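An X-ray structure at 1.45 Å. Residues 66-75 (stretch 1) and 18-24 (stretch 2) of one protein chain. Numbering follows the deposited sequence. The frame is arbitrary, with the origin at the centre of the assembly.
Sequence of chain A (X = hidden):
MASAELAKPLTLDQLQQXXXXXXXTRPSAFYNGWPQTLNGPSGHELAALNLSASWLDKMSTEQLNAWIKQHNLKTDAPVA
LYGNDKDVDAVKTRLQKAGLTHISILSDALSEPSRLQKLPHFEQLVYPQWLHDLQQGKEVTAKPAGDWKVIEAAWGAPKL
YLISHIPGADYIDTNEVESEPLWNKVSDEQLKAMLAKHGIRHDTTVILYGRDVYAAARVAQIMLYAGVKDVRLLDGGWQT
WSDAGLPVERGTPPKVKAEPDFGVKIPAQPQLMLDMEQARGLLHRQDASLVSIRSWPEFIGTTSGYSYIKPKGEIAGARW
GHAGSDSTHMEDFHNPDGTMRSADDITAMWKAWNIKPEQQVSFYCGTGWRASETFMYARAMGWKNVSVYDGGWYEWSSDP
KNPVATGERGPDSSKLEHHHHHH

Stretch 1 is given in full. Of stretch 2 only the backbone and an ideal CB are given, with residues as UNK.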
ATOM      1  N   ALA A  66       8.056 -12.004 -16.705  1.00 11.28           N
ATOM      2  CA  ALA A  66       8.761 -11.330 -15.623  1.00 11.20           C
ATOM      3  C   ALA A  66       8.264 -11.792 -14.246  1.00 12.68           C
ATOM      4  O   ALA A  66       9.039 -12.054 -13.327  1.00 13.20           O
ATOM      5  CB  ALA A  66       8.649  -9.840 -15.783  1.00 12.54           C
ATOM      6  N   TRP A  67       6.952 -11.915 -14.113  1.00 11.70           N
ATOM      7  CA  TRP A  67       6.365 -12.326 -12.848  1.00 10.72           C
ATOM      8  C   TRP A  67       6.762 -13.754 -12.519  1.00 11.71           C
ATOM      9  O   TRP A  67       7.134 -14.090 -11.388  1.00 10.82           O
ATOM     10  CB  TRP A  67       4.839 -12.189 -12.959  1.00  9.76           C
ATOM     11  CG  TRP A  67       4.086 -12.492 -11.702  1.00  8.43           C
ATOM     12  CD1 TRP A  67       3.663 -11.577 -10.775  1.00 10.72           C
ATOM     13  CD2 TRP A  67       3.620 -13.758 -11.280  1.00  8.56           C
ATOM     14  NE1 TRP A  67       3.005 -12.231  -9.766  1.00  9.34           N
ATOM     15  CE2 TRP A  67       2.939 -13.560 -10.051  1.00  8.98           C
ATOM     16  CE3 TRP A  67       3.716 -15.057 -11.786  1.00  9.52           C
ATOM     17  CZ2 TRP A  67       2.396 -14.612  -9.316  1.00 10.46           C
ATOM     18  CZ3 TRP A  67       3.151 -16.106 -11.073  1.00 11.42           C
ATOM     19  CH2 TRP A  67       2.486 -15.866  -9.832  1.00 10.43           C
ATOM     20  N   ILE A  68       6.710 -14.631 -13.504  1.00 11.39           N
ATOM     21  CA  ILE A  68       7.124 -16.017 -13.313  1.00 12.48           C
ATOM     22  C   ILE A  68       8.586 -16.072 -12.844  1.00 13.72           C
ATOM     23  O   ILE A  68       8.884 -16.751 -11.857  1.00 15.66           O
ATOM     24  CB  ILE A  68       6.893 -16.836 -14.601  1.00 12.77           C
ATOM     25  CG1 ILE A  68       5.372 -17.016 -14.856  1.00 13.12           C
ATOM     26  CG2 ILE A  68       7.600 -18.202 -14.523  1.00 14.18           C
ATOM     27  CD1 ILE A  68       5.031 -17.561 -16.241  1.00 12.95           C
ATOM     28  N   LYS A  69       9.458 -15.302 -13.501  1.00 15.09           N
ATOM     29  CA  LYS A  69      10.889 -15.252 -13.138  1.00 16.90           C
ATOM     30  C   LYS A  69      11.141 -14.668 -11.753  1.00 17.44           C
ATOM     31  O   LYS A  69      12.009 -15.160 -10.998  1.00 17.59           O
ATOM     32  CB  LYS A  69      11.623 -14.383 -14.154  1.00 18.07           C
ATOM     33  CG  LYS A  69      11.998 -15.113 -15.387  1.00 22.05           C
ATOM     34  CD  LYS A  69      13.490 -15.334 -15.440  1.00 27.43           C
ATOM     35  CE  LYS A  69      14.193 -14.053 -15.839  1.00 29.11           C
ATOM     36  NZ  LYS A  69      15.634 -14.047 -15.477  1.00 33.75           N
ATOM     37  N   GLN A  70      10.444 -13.592 -11.450  1.00 16.74           N
ATOM     38  CA  GLN A  70      10.603 -12.875 -10.170  1.00 17.47           C
ATOM     39  C   GLN A  70      10.206 -13.769  -8.988  1.00 17.68           C
ATOM     40  O   GLN A  70      10.694 -13.559  -7.879  1.00 18.10           O
ATOM     41  CB  GLN A  70       9.776 -11.591 -10.151  1.00 18.11           C
ATOM     42  CG  GLN A  70      10.379 -10.425 -10.914  1.00 20.59           C
ATOM     43  CD  GLN A  70       9.370  -9.408 -11.375  1.00 23.38           C
ATOM     44  OE1 GLN A  70       8.232  -9.354 -10.876  1.00 26.22           O
ATOM     45  NE2 GLN A  70       9.783  -8.571 -12.339  1.00 26.31           N
ATOM     46  N   HIS A  71       9.324 -14.740  -9.227  1.00 16.38           N
ATOM     47  CA  HIS A  71       8.833 -15.636  -8.174  1.00 16.64           C
ATOM     48  C   HIS A  71       9.460 -17.025  -8.214  1.00 18.21           C
ATOM     49  O   HIS A  71       8.988 -17.929  -7.550  1.00 16.54           O
ATOM     50  CB  HIS A  71       7.307 -15.729  -8.236  1.00 15.85           C
ATOM     51  CG  HIS A  71       6.627 -14.416  -8.024  1.00 15.13           C
ATOM     52  ND1 HIS A  71       6.287 -13.936  -6.778  1.00 16.52           N
ATOM     53  CD2 HIS A  71       6.268 -13.456  -8.900  1.00 10.88           C
ATOM     54  CE1 HIS A  71       5.729 -12.746  -6.914  1.00 11.55           C
ATOM     55  NE2 HIS A  71       5.720 -12.425  -8.189  1.00 16.54           N
ATOM     56  N   ASN A  72      10.516 -17.197  -9.007  1.00 20.23           N
ATOM     57  CA  ASN A  72      11.281 -18.458  -8.983  1.00 22.41           C
ATOM     58  C   ASN A  72      10.415 -19.701  -9.264  1.00 23.74           C
ATOM     59  O   ASN A  72      10.569 -20.781  -8.651  1.00 24.36           O
ATOM     60  CB  ASN A  72      12.018 -18.597  -7.646  1.00 23.16           C
ATOM     61  CG  ASN A  72      12.840 -17.356  -7.297  1.00 24.60           C
ATOM     62  OD1 ASN A  72      13.694 -16.917  -8.073  1.00 27.27           O
ATOM     63  ND2 ASN A  72      12.588 -16.790  -6.117  1.00 24.71           N
ATOM     64  N   LEU A  73       9.538 -19.574 -10.248  1.00 23.90           N
ATOM     65  CA  LEU A  73       8.751 -20.706 -10.685  1.00 24.34           C
ATOM     66  C   LEU A  73       9.537 -21.496 -11.720  1.00 25.85           C
ATOM     67  O   LEU A  73       9.770 -21.021 -12.829  1.00 26.70           O
ATOM     68  CB  LEU A  73       7.426 -20.220 -11.269  1.00 23.79           C
ATOM     69  CG  LEU A  73       6.441 -19.781 -10.183  1.00 23.07           C
ATOM     70  CD1 LEU A  73       5.414 -18.825 -10.748  1.00 21.27           C
ATOM     71  CD2 LEU A  73       5.753 -21.004  -9.575  1.00 23.71           C
ATOM     72  N   LYS A  74       9.957 -22.700 -11.354  1.00 27.13           N
ATOM     73  CA  LYS A  74      10.740 -23.484 -12.299  1.00 28.42           C
ATOM     74  C   LYS A  74       9.819 -24.112 -13.338  1.00 27.93           C
ATOM     75  O   LYS A  74       8.731 -24.576 -12.992  1.00 28.13           O
ATOM     76  CB  LYS A  74      11.562 -24.534 -11.563  1.00 28.86           C
ATOM     77  CG  LYS A  74      12.596 -23.908 -10.639  1.00 32.16           C
ATOM     78  CD  LYS A  74      12.208 -24.033  -9.174  1.00 35.26           C
ATOM     79  CE  LYS A  74      12.628 -25.385  -8.611  1.00 37.27           C
ATOM     80  NZ  LYS A  74      11.782 -26.542  -9.085  1.00 39.92           N
ATOM     81  N   THR A  75      10.256 -24.120 -14.606  1.00 27.16           N
ATOM     82  CA  THR A  75       9.434 -24.592 -15.732  1.00 26.61           C
ATOM     83  C   THR A  75       8.582 -25.816 -15.394  1.00 25.48           C
ATOM     84  O   THR A  75       7.368 -25.828 -15.650  1.00 24.27           O
ATOM     85  CB  THR A  75      10.323 -24.932 -16.969  1.00 27.04           C
ATOM     86  OG1 THR A  75      11.020 -23.754 -17.406  1.00 28.99           O
ATOM     87  CG2 THR A  75       9.494 -25.472 -18.117  1.00 26.61           C
ATOM     88  N   UNK A  18       6.643 -32.263  -2.733  1.00 16.31           N
ATOM     89  CA  UNK A  18       7.099 -32.240  -4.120  1.00 15.82           C
ATOM     90  C   UNK A  18       7.725 -30.914  -4.522  1.00 14.43           C
ATOM     91  O   UNK A  18       8.008 -30.690  -5.703  1.00 14.61           O
ATOM     92  CB  UNK A  18       5.928 -32.551  -5.054  1.00 15.82           C
ATOM     93  N   UNK A  19       7.962 -30.043  -3.542  1.00 14.52           N
ATOM     94  CA  UNK A  19       8.637 -28.764  -3.759  1.00 14.62           C
ATOM     95  C   UNK A  19       7.924 -27.896  -4.790  1.00 15.21           C
ATOM     96  O   UNK A  19       8.540 -27.267  -5.653  1.00 16.31           O
ATOM     97  CB  UNK A  19      10.081 -29.005  -4.203  1.00 14.62           C
ATOM     98  N   UNK A  20       6.610 -27.861  -4.672  1.00 15.11           N
ATOM     99  CA  UNK A  20       5.751 -27.092  -5.571  1.00 15.34           C
ATOM    100  C   UNK A  20       5.381 -25.752  -4.987  1.00 15.06           C
ATOM    101  O   UNK A  20       5.770 -25.410  -3.872  1.00 15.65           O
ATOM    102  CB  UNK A  20       4.480 -27.878  -5.898  1.00 15.34           C
ATOM    103  N   UNK A  21       4.620 -24.988  -5.766  1.00 14.30           N
ATOM    104  CA  UNK A  21       4.146 -23.678  -5.355  1.00 14.81           C
ATOM    105  C   UNK A  21       2.632 -23.575  -5.581  1.00 12.68           C
ATOM    106  O   UNK A  21       2.107 -24.069  -6.575  1.00 13.48           O
ATOM    107  CB  UNK A  21       4.884 -22.577  -6.118  1.00 14.81           C
ATOM    108  N   UNK A  22       1.944 -22.971  -4.622  1.00 10.97           N
ATOM    109  CA  UNK A  22       0.510 -22.693  -4.752  1.00  9.60           C
ATOM    110  C   UNK A  22       0.302 -21.282  -5.326  1.00  8.80           C
ATOM    111  O   UNK A  22       1.044 -20.353  -5.014  1.00  9.12           O
ATOM    112  CB  UNK A  22      -0.191 -22.831  -3.399  1.00  9.60           C
ATOM    113  N   UNK A  23      -0.749 -21.150  -6.141  1.00  8.84           N
ATOM    114  CA  UNK A  23      -1.095 -19.851  -6.735  1.00  7.75           C
ATOM    115  C   UNK A  23      -2.586 -19.571  -6.486  1.00  7.29           C
ATOM    116  O   UNK A  23      -3.462 -20.322  -6.899  1.00  8.16           O
ATOM    117  CB  UNK A  23      -0.781 -19.831  -8.232  1.00  7.75           C
ATOM    118  N   UNK A  24      -2.817 -18.498  -5.743  1.00  6.92           N
ATOM    119  CA  UNK A  24      -4.134 -18.001  -5.361  1.00  6.16           C
ATOM    120  C   UNK A  24      -4.593 -17.085  -6.483  1.00  6.50           C
ATOM    121  O   UNK A  24      -3.954 -16.064  -6.761  1.00  5.83           O
ATOM    122  CB  UNK A  24      -4.106 -17.276  -4.014  1.00  6.16           C
TER

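Stretch 1 leaves its helix at His71, turns through Asn72, whose phi and psi of 57° and 43° are left-handed, and runs on through Leu73 and Lys74. The turn presents carbonyl oxygens beside the methyls of Leu73, and that mixed surface is what the second stretch has to answer.

Position 18 has nothing of stretch 1 within 5.5 Å of its ideal CB. Stretch 1 sets no demand here, and many residues, polar ones included, would do. It is Gln18, the first residue after a helix to leave helical phi/psi.

Position 19 is more constrained by its backbone than by its neighbours. Phi 57° and psi 43° are left-handed, a conformation that favours glycine, asparagine or aspartate. CA-to-CB points sideways, into open space. The deposited residue is Asn19; its end comes nearer to stretch 1, but ND2 stays 4.4 Å from Lys74 NZ, proximity without a bond.

Position 20, at -97°/179°, directs its ideal CB away from stretch 1. Small or polar residues would be equally acceptable on this evidence; Gly20 fills it, with no side chain to point.

Position 21 opens the strand and is the decisive one. Its CA lies 7.6 Å from that of Leu73, and CA-to-CB points toward stretch 1, with the ideal CB 3.9 Å from Leu73 CD2. A leucine or methionine could use that apolar surface, but farther along lie the carbonyls of His71 and Asn72, which invite a donor on a long aliphatic stem; lysine or arginine would combine the two. Lys21 does so. With chi1 m and chi2 and chi3 both t, its chain is extended, placing CD 3.3 Å from Leu73 CD2 and CE 3.7 Å from His71 O. The p value of chi4 sets the direction of the terminal amine, and NZ donates a hydrogen bond to Asn72 O at 3.0 Å.

Position 22 follows the strand's alternation and points away. Stretch 1 cannot choose its residue, and many kinds would fit its side of the strand. It is Ala22.

Position 23 swings back toward stretch 1, its ideal CB 5.4 Å from Trp67 CH2. The edge of the Trp67 indole, with the methyls of Leu73 farther off, asks for an apolar side chain, and valine, isoleucine or leucine are all reasonable, beta-branched ones suiting the extended backbone. Ile23 is found, chi1 m and chi2 t, its CD1 reaching the edge of the indole, near the ring plane, 4.4 Å from Trp67 CH2.

Position 24 is out of reach, so polar and apolar residues are alike possible. Asp24 uses its carboxylate for hydrogen bonds elsewhere in the structure.

Stretch 2, residues 18-24: QNGKAID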
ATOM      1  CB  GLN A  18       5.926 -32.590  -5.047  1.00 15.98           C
ATOM      2  CG  GLN A  18       5.417 -34.003  -4.806  1.00 17.37           C
ATOM      3  CD  GLN A  18       4.166 -34.387  -5.576  1.00 17.40           C
ATOM      4  OE1 GLN A  18       4.037 -34.119  -6.775  1.00 20.01           O
ATOM      5  NE2 GLN A  18       3.262 -35.088  -4.891  1.00 16.64           N
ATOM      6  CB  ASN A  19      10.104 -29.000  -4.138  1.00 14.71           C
ATOM      7  CG  ASN A  19      10.961 -27.741  -4.010  1.00 15.97           C
ATOM      8  OD1 ASN A  19      10.665 -26.861  -3.203  1.00 17.21           O
ATOM      9  ND2 ASN A  19      12.032 -27.667  -4.799  1.00 17.04           N
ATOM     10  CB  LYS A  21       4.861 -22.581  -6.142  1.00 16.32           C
ATOM     11  CG  LYS A  21       6.338 -22.425  -5.742  1.00 20.47           C
ATOM     12  CD  LYS A  21       7.068 -21.364  -6.558  1.00 23.80           C
ATOM     13  CE  LYS A  21       8.554 -21.347  -6.217  1.00 25.42           C
ATOM     14  NZ  LYS A  21       9.236 -22.580  -6.716  1.00 28.09           N
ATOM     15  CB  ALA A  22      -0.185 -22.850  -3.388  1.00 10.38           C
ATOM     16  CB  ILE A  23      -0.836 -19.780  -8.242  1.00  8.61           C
ATOM     17  CG1 ILE A  23       0.639 -20.075  -8.524  1.00 11.02           C
ATOM     18  CG2 ILE A  23      -1.289 -18.425  -8.754  1.00 10.85           C
ATOM     19  CD1 ILE A  23       1.021 -20.029 -10.012  1.00 12.20           C
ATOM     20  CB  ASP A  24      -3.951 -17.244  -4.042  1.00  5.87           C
ATOM     21  CG  ASP A  24      -5.234 -16.834  -3.380  1.00  6.95           C
ATOM     22  OD1 ASP A  24      -6.229 -16.540  -4.037  1.00  8.63           O
ATOM     23  OD2 ASP A  24      -5.246 -16.788  -2.113  1.00  7.44           O
TER
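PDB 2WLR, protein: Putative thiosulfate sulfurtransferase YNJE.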